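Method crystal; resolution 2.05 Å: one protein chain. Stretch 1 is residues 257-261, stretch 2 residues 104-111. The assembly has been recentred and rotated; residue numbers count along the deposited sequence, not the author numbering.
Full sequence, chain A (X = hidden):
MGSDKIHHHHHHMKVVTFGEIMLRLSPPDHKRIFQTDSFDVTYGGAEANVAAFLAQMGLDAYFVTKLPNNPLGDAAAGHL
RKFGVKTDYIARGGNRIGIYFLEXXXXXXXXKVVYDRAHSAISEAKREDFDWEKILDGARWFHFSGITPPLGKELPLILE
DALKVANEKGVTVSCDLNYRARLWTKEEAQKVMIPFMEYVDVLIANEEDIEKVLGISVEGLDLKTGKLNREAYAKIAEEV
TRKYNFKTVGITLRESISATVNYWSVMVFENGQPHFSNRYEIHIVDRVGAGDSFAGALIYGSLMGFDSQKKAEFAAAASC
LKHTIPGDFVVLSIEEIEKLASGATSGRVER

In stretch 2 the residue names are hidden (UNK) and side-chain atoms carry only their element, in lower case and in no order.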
# COMPACT_ATOMS: atom_id res chain seq x y z
N ILE A 257 -28.90 -12.53 1.04
CA ILE A 257 -29.29 -11.68 2.18
C ILE A 257 -28.75 -10.22 2.10
O ILE A 257 -29.51 -9.26 2.34
CB ILE A 257 -28.84 -12.30 3.57
CG1 ILE A 257 -29.25 -13.79 3.72
CG2 ILE A 257 -29.39 -11.46 4.73
CD1 ILE A 257 -30.68 -14.12 3.24
N SER A 258 -27.46 -10.07 1.78
CA SER A 258 -26.84 -8.79 1.44
C SER A 258 -25.59 -9.08 0.62
O SER A 258 -25.32 -10.23 0.25
CB SER A 258 -26.48 -8.03 2.72
OG SER A 258 -25.47 -8.73 3.44
N ALA A 259 -24.80 -8.05 0.36
CA ALA A 259 -23.53 -8.28 -0.31
C ALA A 259 -22.51 -8.87 0.64
O ALA A 259 -21.46 -9.28 0.22
CB ALA A 259 -22.99 -6.94 -0.91
N THR A 260 -22.81 -8.86 1.92
CA THR A 260 -21.87 -9.30 2.97
C THR A 260 -22.16 -10.76 3.44
O THR A 260 -21.24 -11.51 3.71
CB THR A 260 -21.92 -8.32 4.21
OG1 THR A 260 -21.39 -7.03 3.84
CG2 THR A 260 -21.09 -8.87 5.44
N VAL A 261 -23.43 -11.12 3.56
CA VAL A 261 -23.88 -12.48 3.93
C VAL A 261 -24.81 -13.07 2.88
O VAL A 261 -25.81 -12.46 2.50
CB VAL A 261 -24.59 -12.47 5.31
CG1 VAL A 261 -25.10 -13.87 5.72
CG2 VAL A 261 -23.67 -11.90 6.36
N UNK A 104 -16.39 -4.00 -5.15
CA UNK A 104 -16.86 -5.03 -4.23
C UNK A 104 -17.78 -4.39 -3.17
O UNK A 104 -17.36 -3.48 -2.40
c UNK A 104 -16.20 -6.79 -2.57
c UNK A 104 -14.85 -6.43 -4.67
c UNK A 104 -13.57 -7.00 -4.17
c UNK A 104 -15.69 -5.77 -3.57
N UNK A 105 -19.01 -4.87 -3.14
CA UNK A 105 -20.03 -4.23 -2.32
C UNK A 105 -19.96 -4.68 -0.84
O UNK A 105 -19.15 -5.49 -0.43
N UNK A 106 -20.88 -4.16 -0.07
CA UNK A 106 -20.95 -4.47 1.31
C UNK A 106 -22.34 -4.18 1.74
O UNK A 106 -22.94 -3.15 1.35
c UNK A 106 -19.95 -3.61 2.11
N UNK A 107 -22.85 -5.10 2.55
CA UNK A 107 -24.10 -4.96 3.19
C UNK A 107 -25.16 -4.59 2.10
O UNK A 107 -25.25 -5.28 1.10
c UNK A 107 -23.99 -3.99 4.37
o UNK A 107 -25.19 -4.02 5.17
N UNK A 108 -25.91 -3.50 2.27
CA UNK A 108 -26.98 -3.16 1.28
C UNK A 108 -26.48 -2.61 -0.05
O UNK A 108 -27.29 -2.39 -0.96
n UNK A 108 -28.84 -4.03 5.02
o UNK A 108 -27.30 -2.44 4.67
c UNK A 108 -28.89 -2.82 2.92
c UNK A 108 -27.97 -2.18 1.89
c UNK A 108 -28.26 -3.10 4.27
N UNK A 109 -25.16 -2.33 -0.15
CA UNK A 109 -24.58 -1.85 -1.40
C UNK A 109 -24.07 -3.01 -2.25
O UNK A 109 -23.07 -3.61 -1.92
c UNK A 109 -22.15 1.05 -2.39
c UNK A 109 -19.78 0.34 -2.01
n UNK A 109 -18.76 0.26 -1.18
c UNK A 109 -22.98 -0.21 -2.54
n UNK A 109 -19.62 -0.05 -3.26
n UNK A 109 -20.93 0.86 -1.58
c UNK A 109 -23.47 -0.81 -1.18
N UNK A 110 -24.76 -3.34 -3.36
CA UNK A 110 -24.23 -4.47 -4.13
C UNK A 110 -22.90 -4.22 -4.83
O UNK A 110 -22.48 -3.08 -5.02
c UNK A 110 -26.15 -3.56 -5.22
c UNK A 110 -26.00 -2.81 -3.93
c UNK A 110 -25.34 -4.75 -5.17
N UNK A 111 -22.25 -5.31 -5.19
CA UNK A 111 -21.06 -5.25 -6.04
C UNK A 111 -21.49 -4.68 -7.37
O UNK A 111 -22.64 -4.82 -7.75
o UNK A 111 -19.71 -6.94 -5.01
c UNK A 111 -20.41 -6.63 -6.22
O HOH W 1 -18.64 -8.51 -0.99

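Position 104 carries four side-chain carbons and no heteroatom. The chain forks at the first carbon, and one arm is two carbons long. None of these atoms reaches stretch 1. A beta-branched aliphatic of this shape is isoleucine, Ile104.

Position 105 has no side-chain atoms. Its backbone C lies 3.8 Å from Ala259 CB. An ideal CB here would sit 2.1 Å from the O of position 109, a clash, so the fold at this point suits a residue without one. It is glycine, Gly105.

Position 106 has one side-chain carbon. Its CA-to-CB bond points away from stretch 1, yet CB is 4.1 Å from Thr260 OG1. The backbone N packs 3.6 Å from Ala259 CB. A lone CB means alanine, Ala106.

Position 107 has one carbon followed by one oxygen. The CB is 4.0 Å from Thr260 OG1. One carbon and a terminal oxygen give serine, Ser107, with chi1 in the t well.

Position 108 shows three carbons in a row, the third carrying one oxygen and one nitrogen. It makes no contact with stretch 1. A terminal amide on this length of chain is glutamine, Gln108. Its OE1 accepts a hydrogen bond from Ser107 OG at 2.7 Å.

Position 109 has three carbons, a nitrogen, then a carbon bearing two more nitrogens. The CA-to-CB bond points away from stretch 1, and no side-chain atom comes within contact of it, but the backbone O lies 3.5 Å from Ala259 CB. The guanidinium group marks arginine, Arg109.

At position 110 three carbons close a ring onto the backbone N. Its CA is 4.2 Å from Ala259 CB. The ring means proline, Pro110.

Position 111 has one carbon and one oxygen and does not touch stretch 1. It is serine, Ser111. Its OG accepts a hydrogen bond from Gly105 N at 2.9 Å.

The contact is made largely by the backbone of stretch 2. A type II' turn runs from Ala106 to Arg109, with Ser107 at its second position. Two hydrogen bonds hold Ser107 to stretch 1: Ser107 N donates to Thr260 OG1 at 2.7 Å, and Ala259 N donates to Ser107 O at 2.9 Å. Both backbone polar groups of this one residue are thereby satisfied. The CA-to-CB bond of Ala259 points toward stretch 2, and CB packs against backbone atoms at positions 105, 106, 109 and 110. A water lies within hydrogen-bonding distance of Gly105 O (3.1 Å) and Ala259 O (3.2 Å).

Stretch 2 104-111: IGASQRPS
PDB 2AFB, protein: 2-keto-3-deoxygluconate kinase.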